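Local atomic coordinates of methyl-accepting chemotaxis protein, putative (Geobacter sulfurreducens, PDB entry 3OOV), a protein that probably takes part in bacterial chemotaxis signalling, contributing a GAF domain of the kind that often serves as a sensory, ligand-binding or dimerisation module. Residues Leu67-Gly73 against Arg99-Tyr104; Ser112-Cys118 against Val129-Arg135; Pro119-Lys123 against Ser157-Val161. The contacts are given in a common frame with arbitrary orientation. Residue numbers count along the deposited sequence, not the author numbering.

Contact 1 comes first along the chain: after strand 66-68, the irregular segment Arg99-Tyr104 returns to Leu67-Gly73, closing a loop of 25 residues that contains helix 74-82 and the edge strand 86-88. Only then does contact 2 open, so the two stand in series. Contact 2 zips strand 115-122 to strand 125-133 as a hairpin. Contact 3 starts on the second half of that first strand, inside the hairpin, and finishes on helix 143-167 beyond it, so contacts 2 and 3 cross; they touch where Ile120 CG1 lies 3.5 Å from Phe130 CD1. Together the three contacts tie edge loops, central strands and C-terminal helix of one GAF domain.

Contact 1: Leu67-Gly73 against Arg99-Tyr104; sequences LPLDQRG and RLQSPY
Two hydrogen bonds, both accepted by backbone carbonyls, join the end of edge strand 66-68 and the turn after it to the irregular Arg99-Tyr104. Tyr104 OH donates to Pro68 O over a very short 2.5 Å, and Gln101 N donates to Arg72 O at 3.0 Å, nearly linear. Leu67 and Pro68 are extended; the chain then makes an inverse gamma turn centred on Leu69 and a 3-10 turn through Gln71-Gly73. Asp70 (chi1 p) organises this bend: its OD1 accepts from Arg72 N at 2.8 Å, an Asx turn, while its OD2 forms a salt bridge with Arg72 NH2 at 2.7 Å. Arg72 thus lies folded back on its own segment, with its CD 3.2 Å from Ser102 O. In register, Arg72 faces Gln101 (CA-CA 4.8 Å) and Gly73 faces Leu100 (5.2 Å). Tyr104, chi1 m, is sandwiched by CH-pi contacts: Leu67 CB lies 3.9 Å from its ring centroid over one face, and Gly73 CA approaches the other. A cis peptide bond precedes Pro103, whose CG packs 3.5 Å from Pro68 CD and 3.8 Å from Leu67 CD2. The contact thus joins an outermost strand of the GAF domain, and the turn leading into helix 74-82, to the loop between strands 86-88 and 115-122. Around this joint, Leu67 pairs with Leu49 of strand 48-55, Tyr104 touches Leu49 and Leu110, and Leu100 reaches Ile76 on helix 74-82.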
loop_
_atom_site.group_PDB
_atom_site.type_symbol
_atom_site.label_atom_id
_atom_site.label_comp_id
_atom_site.label_asym_id
_atom_site.label_seq_id
_atom_site.Cartn_x
_atom_site.Cartn_y
_atom_site.Cartn_z
ATOM N N LEU A 67 -23.091 4.337 -2.213
ATOM C CA LEU A 67 -22.612 3.007 -2.552
ATOM C C LEU A 67 -22.346 2.247 -1.237
ATOM O O LEU A 67 -21.799 2.840 -0.285
ATOM C CB LEU A 67 -21.316 3.155 -3.397
ATOM C CG LEU A 67 -21.524 3.781 -4.816
ATOM C CD1 LEU A 67 -20.251 4.351 -5.397
ATOM C CD2 LEU A 67 -22.142 2.685 -5.761
ATOM N N PRO A 68 -22.710 0.950 -1.179
ATOM C CA PRO A 68 -22.389 0.182 0.087
ATOM C C PRO A 68 -20.912 -0.057 0.385
ATOM O O PRO A 68 -20.167 -0.426 -0.498
ATOM C CB PRO A 68 -23.064 -1.192 -0.142
ATOM C CG PRO A 68 -23.200 -1.337 -1.663
ATOM C CD PRO A 68 -23.328 0.105 -2.222
ATOM N N LEU A 69 -20.495 0.088 1.640
ATOM C CA LEU A 69 -19.133 -0.235 2.031
ATOM C C LEU A 69 -19.111 -1.630 2.536
ATOM O O LEU A 69 -18.997 -1.853 3.722
ATOM C CB LEU A 69 -18.640 0.649 3.181
ATOM C CG LEU A 69 -17.807 1.847 2.777
ATOM C CD1 LEU A 69 -17.609 2.741 3.933
ATOM C CD2 LEU A 69 -16.446 1.428 2.177
ATOM N N ASP A 70 -19.224 -2.594 1.649
ATOM C CA ASP A 70 -19.113 -3.941 2.047
ATOM C C ASP A 70 -18.320 -4.523 0.883
ATOM O O ASP A 70 -17.589 -3.792 0.137
ATOM C CB ASP A 70 -20.520 -4.579 2.275
ATOM C CG ASP A 70 -21.470 -4.495 1.026
ATOM O OD1 ASP A 70 -21.003 -4.513 -0.130
ATOM O OD2 ASP A 70 -22.725 -4.461 1.202
ATOM N N GLN A 71 -18.519 -5.806 0.667
ATOM C CA GLN A 71 -17.666 -6.546 -0.233
ATOM C C GLN A 71 -17.967 -6.150 -1.677
ATOM O O GLN A 71 -17.110 -6.323 -2.545
ATOM C CB GLN A 71 -17.799 -8.072 0.009
ATOM C CG GLN A 71 -19.180 -8.663 -0.404
ATOM C CD GLN A 71 -20.311 -8.372 0.624
ATOM O OE1 GLN A 71 -20.048 -8.069 1.811
ATOM N NE2 GLN A 71 -21.572 -8.459 0.159
ATOM N N ARG A 72 -19.153 -5.574 -1.915
ATOM C CA ARG A 72 -19.536 -5.174 -3.280
ATOM C C ARG A 72 -18.593 -4.100 -3.785
ATOM O O ARG A 72 -18.422 -3.935 -4.977
ATOM C CB ARG A 72 -20.998 -4.733 -3.371
ATOM C CG ARG A 72 -21.973 -5.907 -3.439
ATOM C CD ARG A 72 -23.444 -5.518 -3.086
ATOM N NE ARG A 72 -23.646 -4.897 -1.784
ATOM C CZ ARG A 72 -24.853 -4.488 -1.350
ATOM N NH1 ARG A 72 -25.953 -4.606 -2.131
ATOM N NH2 ARG A 72 -24.978 -3.942 -0.146
ATOM N N GLY A 73 -17.923 -3.409 -2.883
ATOM C CA GLY A 73 -17.036 -2.337 -3.295
ATOM C C GLY A 73 -15.651 -2.877 -3.529
ATOM O O GLY A 73 -14.720 -2.091 -3.697
ATOM N N ARG A 99 -12.607 -7.290 -7.360
ATOM C CA ARG A 99 -13.455 -6.723 -8.403
ATOM C C ARG A 99 -14.613 -5.927 -7.789
ATOM O O ARG A 99 -15.187 -6.315 -6.769
ATOM C CB ARG A 99 -14.082 -7.794 -9.323
ATOM C CG ARG A 99 -13.186 -8.933 -9.777
ATOM C CD ARG A 99 -12.232 -8.612 -10.885
ATOM N NE ARG A 99 -10.979 -9.323 -10.578
ATOM C CZ ARG A 99 -10.570 -10.457 -11.153
ATOM N NH1 ARG A 99 -11.294 -11.035 -12.108
ATOM N NH2 ARG A 99 -9.418 -11.015 -10.770
ATOM N N LEU A 100 -14.976 -4.847 -8.439
ATOM C CA LEU A 100 -16.223 -4.183 -8.131
ATOM C C LEU A 100 -17.424 -5.025 -8.533
ATOM O O LEU A 100 -17.411 -5.645 -9.569
ATOM C CB LEU A 100 -16.270 -2.837 -8.830
ATOM C CG LEU A 100 -15.147 -1.904 -8.436
ATOM C CD1 LEU A 100 -15.307 -0.490 -9.105
ATOM C CD2 LEU A 100 -15.039 -1.820 -6.940
ATOM N N GLN A 101 -18.442 -5.083 -7.699
ATOM C CA GLN A 101 -19.692 -5.784 -8.025
ATOM C C GLN A 101 -20.806 -4.733 -8.211
ATOM O O GLN A 101 -20.577 -3.544 -7.950
ATOM C CB GLN A 101 -20.067 -6.737 -6.861
ATOM C CG GLN A 101 -19.134 -7.929 -6.669
ATOM C CD GLN A 101 -19.340 -8.675 -5.290
ATOM O OE1 GLN A 101 -20.469 -8.920 -4.841
ATOM N NE2 GLN A 101 -18.234 -9.038 -4.648
ATOM N N SER A 102 -22.013 -5.139 -8.628
ATOM C CA SER A 102 -23.198 -4.235 -8.508
ATOM C C SER A 102 -23.403 -3.757 -7.066
ATOM O O SER A 102 -23.412 -4.585 -6.182
ATOM C CB SER A 102 -24.477 -4.941 -8.969
ATOM O OG SER A 102 -25.461 -3.916 -9.152
ATOM N N PRO A 103 -23.645 -2.446 -6.804
ATOM C CA PRO A 103 -23.936 -1.394 -7.781
ATOM C C PRO A 103 -22.718 -0.643 -8.280
ATOM O O PRO A 103 -22.888 0.207 -9.179
ATOM C CB PRO A 103 -24.881 -0.443 -7.002
ATOM C CG PRO A 103 -24.298 -0.491 -5.568
ATOM C CD PRO A 103 -23.924 -1.988 -5.420
ATOM N N TYR A 104 -21.518 -0.887 -7.697
ATOM C CA TYR A 104 -20.313 -0.110 -8.097
ATOM C C TYR A 104 -20.001 -0.280 -9.634
ATOM O O TYR A 104 -19.529 0.652 -10.290
ATOM C CB TYR A 104 -19.077 -0.509 -7.275
ATOM C CG TYR A 104 -19.002 -0.089 -5.783
ATOM C CD1 TYR A 104 -18.166 0.945 -5.389
ATOM C CD2 TYR A 104 -19.716 -0.777 -4.790
ATOM C CE1 TYR A 104 -18.043 1.318 -4.052
ATOM C CE2 TYR A 104 -19.595 -0.429 -3.430
ATOM C CZ TYR A 104 -18.775 0.616 -3.083
ATOM O OH TYR A 104 -18.637 1.027 -1.790
#

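Contact 2: Ser112-Cys118 against Val129-Arg135; sequences SKSFVIC and VFAVDNR. With GOL (glycerol), chain C.
Strands 115-118 and 129-133 run antiparallel, their axes 4.6 Å apart at 169°. Two hydrogen-bonded pairs, Val116-Val132 (Val116 N to Val132 O 2.9 Å, Val132 N to Val116 O 2.8 Å) and Cys118-Phe130 (Cys118 N to Phe130 O 2.9 Å, Phe130 N to Cys118 O 2.8 Å), flank the non-hydrogen-bonded pair Ile117-Ala131. On the face bearing Ile117 and Ala131, large lies beside small: Ile117 (chi1 m, chi2 m) lays CD1 against Ala131 CB at 3.6 Å and CG2 against Val129 CB at 3.8 Å, filling the hollow over the alanine under helix 74-82. On the other face, Cys118 and Val132 meet Ile149 of helix 143-167. Past Val116-Val132 the strands stay close at Phe115 and Asp133 (CA-CA 4.6 Å), and side-chain contacts replace regular bonding. Asp133 (chi1 p) holds Arg135 by a 2.8 Å salt bridge from OD2 to NH2, its OD1 accepts from Arg135 N in an Asx turn, and Ser112 CB covers one guanidinium face. Glycerol, probably from the crystallisation liquor, sits in a hollow lined by Phe115, Ala131, Ser112 and Asp133: C1 lies over the Phe115 ring, O3 donates to Asp133 OD2 at 2.6 Å, and Ser112 N donates to O2 at 3.2 Å. A central-sheet hairpin flanked by a small-molecule cavity is consistent with the ligand pocket of GAF domains.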
loop_
_atom_site.group_PDB
_atom_site.type_symbol
_atom_site.label_atom_id
_atom_site.label_comp_id
_atom_site.label_asym_id
_atom_site.label_seq_id
_atom_site.Cartn_x
_atom_site.Cartn_y
_atom_site.Cartn_z
ATOM N N SER A 112 -12.638 1.405 -14.359
ATOM C CA SER A 112 -11.301 1.183 -14.864
ATOM C C SER A 112 -10.839 -0.208 -14.444
ATOM O O SER A 112 -11.174 -0.688 -13.366
ATOM C CB SER A 112 -10.395 2.252 -14.331
ATOM O OG SER A 112 -9.172 2.245 -15.051
ATOM N N LYS A 113 -10.079 -0.874 -15.300
ATOM C CA LYS A 113 -9.439 -2.110 -14.899
ATOM C C LYS A 113 -8.064 -1.887 -14.288
ATOM O O LYS A 113 -7.403 -2.841 -13.843
ATOM C CB LYS A 113 -9.366 -3.057 -16.134
ATOM C CG LYS A 113 -10.667 -3.948 -16.333
ATOM C CD LYS A 113 -12.000 -3.187 -16.313
ATOM C CE LYS A 113 -13.238 -4.136 -16.344
ATOM N NZ LYS A 113 -14.322 -3.562 -15.462
ATOM N N SER A 114 -7.600 -0.646 -14.317
ATOM C CA SER A 114 -6.305 -0.291 -13.773
ATOM C C SER A 114 -6.465 1.025 -12.968
ATOM O O SER A 114 -7.065 1.980 -13.452
ATOM C CB SER A 114 -5.321 -0.062 -14.891
ATOM O OG SER A 114 -5.523 1.287 -15.254
ATOM N N PHE A 115 -5.973 1.077 -11.731
ATOM C CA PHE A 115 -6.218 2.249 -10.924
ATOM C C PHE A 115 -5.420 2.233 -9.646
ATOM O O PHE A 115 -4.912 1.185 -9.238
ATOM C CB PHE A 115 -7.717 2.311 -10.551
ATOM C CG PHE A 115 -8.229 1.011 -9.966
ATOM C CD1 PHE A 115 -7.967 0.688 -8.632
ATOM C CD2 PHE A 115 -8.850 0.068 -10.776
ATOM C CE1 PHE A 115 -8.416 -0.541 -8.119
ATOM C CE2 PHE A 115 -9.270 -1.178 -10.296
ATOM C CZ PHE A 115 -9.037 -1.482 -8.940
ATOM N N VAL A 116 -5.410 3.375 -8.992
ATOM C CA VAL A 116 -4.985 3.529 -7.578
ATOM C C VAL A 116 -6.137 4.024 -6.718
ATOM O O VAL A 116 -6.887 5.016 -7.096
ATOM C CB VAL A 116 -3.915 4.641 -7.521
ATOM C CG1 VAL A 116 -3.635 5.116 -6.072
ATOM C CG2 VAL A 116 -2.554 4.130 -8.238
ATOM N N ILE A 117 -6.312 3.370 -5.577
ATOM C CA ILE A 117 -7.257 3.859 -4.518
ATOM C C ILE A 117 -6.413 4.245 -3.312
ATOM O O ILE A 117 -5.552 3.473 -2.848
ATOM C CB ILE A 117 -8.248 2.797 -4.035
ATOM C CG1 ILE A 117 -8.723 1.836 -5.153
ATOM C CG2 ILE A 117 -9.380 3.492 -3.209
ATOM C CD1 ILE A 117 -9.635 2.545 -6.320
ATOM N N CYS A 118 -6.692 5.428 -2.800
ATOM C CA CYS A 118 -5.888 6.032 -1.761
ATOM C C CYS A 118 -6.861 6.533 -0.660
ATOM O O CYS A 118 -7.832 7.186 -0.974
ATOM C CB CYS A 118 -5.058 7.155 -2.345
ATOM S SG CYS A 118 -4.236 8.096 -1.052
ATOM N N VAL A 129 -12.169 8.082 0.150
ATOM C CA VAL A 129 -11.144 7.612 -0.778
ATOM C C VAL A 129 -10.994 8.512 -2.015
ATOM O O VAL A 129 -11.982 9.115 -2.524
ATOM C CB VAL A 129 -11.361 6.079 -1.254
ATOM C CG1 VAL A 129 -11.395 5.086 -0.081
ATOM C CG2 VAL A 129 -12.638 5.895 -2.055
ATOM N N PHE A 130 -9.756 8.586 -2.520
ATOM C CA PHE A 130 -9.514 8.983 -3.917
ATOM C C PHE A 130 -9.382 7.720 -4.729
ATOM O O PHE A 130 -8.643 6.831 -4.354
ATOM C CB PHE A 130 -8.200 9.723 -4.027
ATOM C CG PHE A 130 -8.272 11.133 -3.649
ATOM C CD1 PHE A 130 -8.598 11.510 -2.343
ATOM C CD2 PHE A 130 -7.976 12.123 -4.591
ATOM C CE1 PHE A 130 -8.637 12.870 -1.961
ATOM C CE2 PHE A 130 -8.010 13.486 -4.241
ATOM C CZ PHE A 130 -8.330 13.880 -2.915
ATOM N N ALA A 131 -10.112 7.608 -5.837
ATOM C CA ALA A 131 -9.901 6.502 -6.789
ATOM C C ALA A 131 -9.466 7.205 -8.090
ATOM O O ALA A 131 -10.214 8.019 -8.632
ATOM C CB ALA A 131 -11.239 5.734 -7.001
ATOM N N VAL A 132 -8.286 6.869 -8.610
ATOM C CA VAL A 132 -7.678 7.603 -9.712
ATOM C C VAL A 132 -7.243 6.602 -10.813
ATOM O O VAL A 132 -6.785 5.476 -10.505
ATOM C CB VAL A 132 -6.477 8.484 -9.290
ATOM C CG1 VAL A 132 -5.873 9.286 -10.517
ATOM C CG2 VAL A 132 -6.863 9.519 -8.221
ATOM N N ASP A 133 -7.463 6.984 -12.083
ATOM C CA ASP A 133 -7.016 6.169 -13.208
ATOM C C ASP A 133 -6.690 6.992 -14.454
ATOM O O ASP A 133 -7.166 8.126 -14.605
ATOM C CB ASP A 133 -7.980 5.018 -13.529
ATOM C CG ASP A 133 -9.210 5.484 -14.265
ATOM O OD1 ASP A 133 -9.060 5.734 -15.493
ATOM O OD2 ASP A 133 -10.318 5.656 -13.634
ATOM N N ASN A 134 -5.827 6.405 -15.314
ATOM C CA ASN A 134 -5.508 6.973 -16.657
ATOM C C ASN A 134 -5.880 5.837 -17.661
ATOM O O ASN A 134 -5.034 5.324 -18.384
ATOM C CB ASN A 134 -3.990 7.282 -16.706
ATOM C CG ASN A 134 -3.612 8.591 -16.006
ATOM O OD1 ASN A 134 -4.439 9.504 -15.846
ATOM N ND2 ASN A 134 -2.349 8.703 -15.614
ATOM N N ARG A 135 -7.118 5.380 -17.628
ATOM C CA ARG A 135 -7.456 4.143 -18.332
ATOM C C ARG A 135 -7.251 4.194 -19.856
ATOM O O ARG A 135 -7.263 3.167 -20.477
ATOM C CB ARG A 135 -8.908 3.752 -18.049
ATOM C CG ARG A 135 -9.963 4.593 -18.835
ATOM C CD ARG A 135 -11.419 4.350 -18.280
ATOM N NE ARG A 135 -11.544 4.785 -16.887
ATOM C CZ ARG A 135 -12.694 4.808 -16.186
ATOM N NH1 ARG A 135 -13.803 4.375 -16.728
ATOM N NH2 ARG A 135 -12.731 5.266 -14.923
HETATM C C1 GOL C . -11.508 2.411 -10.109
HETATM O O1 GOL C . -12.689 1.903 -9.539
HETATM C C2 GOL C . -11.896 3.764 -10.673
HETATM O O2 GOL C . -12.505 3.552 -11.956
HETATM C C3 GOL C . -10.600 4.528 -10.783
HETATM O O3 GOL C . -10.831 5.884 -11.109
HETATM O O HOH W 1 -4.543 3.693 -14.986
#

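Contact 3: Pro119-Lys123 against Ser157-Val161; sequences PIVVK and SSAIV
Ile120 and Val122, alternate residues on their strand, meet Ser157 and, three and four residues on along the helix, Ile160 and Val161. The axis of helix 157-161 passes 8.3 Å from that of strand 119-122, crossing at -40°, with the closest CA pair, Ser157 and Val122, 5.9 Å apart. Strand residues Ile120 and Val122 point toward the helix, whereas Val121 points away and gives its carbonyl instead. Ser157 opens the segment: in the t rotamer its OG donates to Val121 O at 2.6 Å, tying a helical side chain to strand backbone, while its CB lies 3.9 Å from Ile120 CG2 and its OG 3.2 Å from Val122 CG2. Ser158 then turns its CB away, and Ala159 lies out of reach, touching Val20 on helix 17-31. This division of faces fits the layered GAF fold, in which the C-terminal helix 143-167 lies against one face of the antiparallel sheet and helix 17-31 packs beside it. Ile160 (chi1 m, chi2 t) comes next, bringing CD1 to 4.4 Å from Ile120 CG2 and meeting Ile127 of the adjacent strand 125-133 and Met41 of strand 36-42 beyond it. Val161, one turn beyond Ser157 and joined to it by a 3.0 Å bond from Val161 N to Ser157 O, sets CG2 3.7 Å from Val122 CG2. Its CG1 lies 4.0 Å from Lys123 NZ, at the end of a side chain leaning back from the turn after the strand.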
loop_
_atom_site.group_PDB
_atom_site.type_symbol
_atom_site.label_atom_id
_atom_site.label_comp_id
_atom_site.label_asym_id
_atom_site.label_seq_id
_atom_site.Cartn_x
_atom_site.Cartn_y
_atom_site.Cartn_z
ATOM N N PRO A 119 -6.646 6.145 0.598
ATOM C CA PRO A 119 -7.624 6.480 1.655
ATOM C C PRO A 119 -7.440 7.944 2.031
ATOM O O PRO A 119 -6.337 8.464 1.893
ATOM C CB PRO A 119 -7.198 5.585 2.830
ATOM C CG PRO A 119 -5.596 5.474 2.651
ATOM C CD PRO A 119 -5.439 5.451 1.119
ATOM N N ILE A 120 -8.510 8.616 2.441
ATOM C CA ILE A 120 -8.381 9.947 3.036
ATOM C C ILE A 120 -8.456 9.689 4.543
ATOM O O ILE A 120 -9.418 9.119 5.026
ATOM C CB ILE A 120 -9.542 10.857 2.586
ATOM C CG1 ILE A 120 -9.491 11.027 1.027
ATOM C CG2 ILE A 120 -9.469 12.234 3.383
ATOM C CD1 ILE A 120 -10.830 11.451 0.402
ATOM N N VAL A 121 -7.427 10.055 5.287
ATOM C CA VAL A 121 -7.332 9.555 6.652
ATOM C C VAL A 121 -7.296 10.746 7.551
ATOM O O VAL A 121 -6.492 11.684 7.361
ATOM C CB VAL A 121 -6.067 8.639 6.892
ATOM C CG1 VAL A 121 -5.947 8.232 8.387
ATOM C CG2 VAL A 121 -6.114 7.360 6.003
ATOM N N VAL A 122 -8.202 10.737 8.526
ATOM C CA VAL A 122 -8.210 11.762 9.582
ATOM C C VAL A 122 -8.016 11.067 10.942
ATOM O O VAL A 122 -8.727 10.126 11.274
ATOM C CB VAL A 122 -9.485 12.646 9.470
ATOM C CG1 VAL A 122 -9.873 13.257 10.839
ATOM C CG2 VAL A 122 -9.269 13.718 8.410
ATOM N N LYS A 123 -6.967 11.470 11.654
ATOM C CA LYS A 123 -6.625 10.940 12.979
ATOM C C LYS A 123 -6.686 9.410 13.082
ATOM O O LYS A 123 -7.352 8.850 13.969
ATOM C CB LYS A 123 -7.461 11.620 14.097
ATOM C CG LYS A 123 -6.739 12.857 14.739
ATOM C CD LYS A 123 -7.187 14.247 14.212
ATOM C CE LYS A 123 -8.251 14.911 15.152
ATOM N NZ LYS A 123 -8.961 16.165 14.593
ATOM N N SER A 157 -7.629 15.955 3.677
ATOM C CA SER A 157 -7.752 15.517 5.085
ATOM C C SER A 157 -7.474 16.715 6.061
ATOM O O SER A 157 -8.328 17.088 6.875
ATOM C CB SER A 157 -6.764 14.358 5.320
ATOM O OG SER A 157 -6.608 14.146 6.700
ATOM N N SER A 158 -6.327 17.378 5.912
ATOM C CA SER A 158 -6.093 18.698 6.619
ATOM C C SER A 158 -7.229 19.700 6.540
ATOM O O SER A 158 -7.596 20.315 7.539
ATOM C CB SER A 158 -4.859 19.415 6.063
ATOM O OG SER A 158 -3.745 18.632 6.376
ATOM N N ALA A 159 -7.787 19.882 5.351
ATOM C CA ALA A 159 -8.832 20.849 5.192
ATOM C C ALA A 159 -10.177 20.365 5.804
ATOM O O ALA A 159 -10.990 21.178 6.280
ATOM C CB ALA A 159 -9.016 21.185 3.753
ATOM N N ILE A 160 -10.452 19.056 5.746
ATOM C CA ILE A 160 -11.639 18.545 6.404
ATOM C C ILE A 160 -11.546 18.837 7.924
ATOM O O ILE A 160 -12.499 19.263 8.527
ATOM C CB ILE A 160 -11.834 17.079 6.096
ATOM C CG1 ILE A 160 -12.227 16.997 4.604
ATOM C CG2 ILE A 160 -12.919 16.427 7.078
ATOM C CD1 ILE A 160 -12.265 15.621 4.055
ATOM N N VAL A 161 -10.374 18.588 8.501
ATOM C CA VAL A 161 -10.100 18.841 9.907
ATOM C C VAL A 161 -10.292 20.334 10.250
ATOM O O VAL A 161 -11.050 20.644 11.194
ATOM C CB VAL A 161 -8.712 18.321 10.328
ATOM C CG1 VAL A 161 -8.286 18.867 11.721
ATOM C CG2 VAL A 161 -8.733 16.813 10.386
#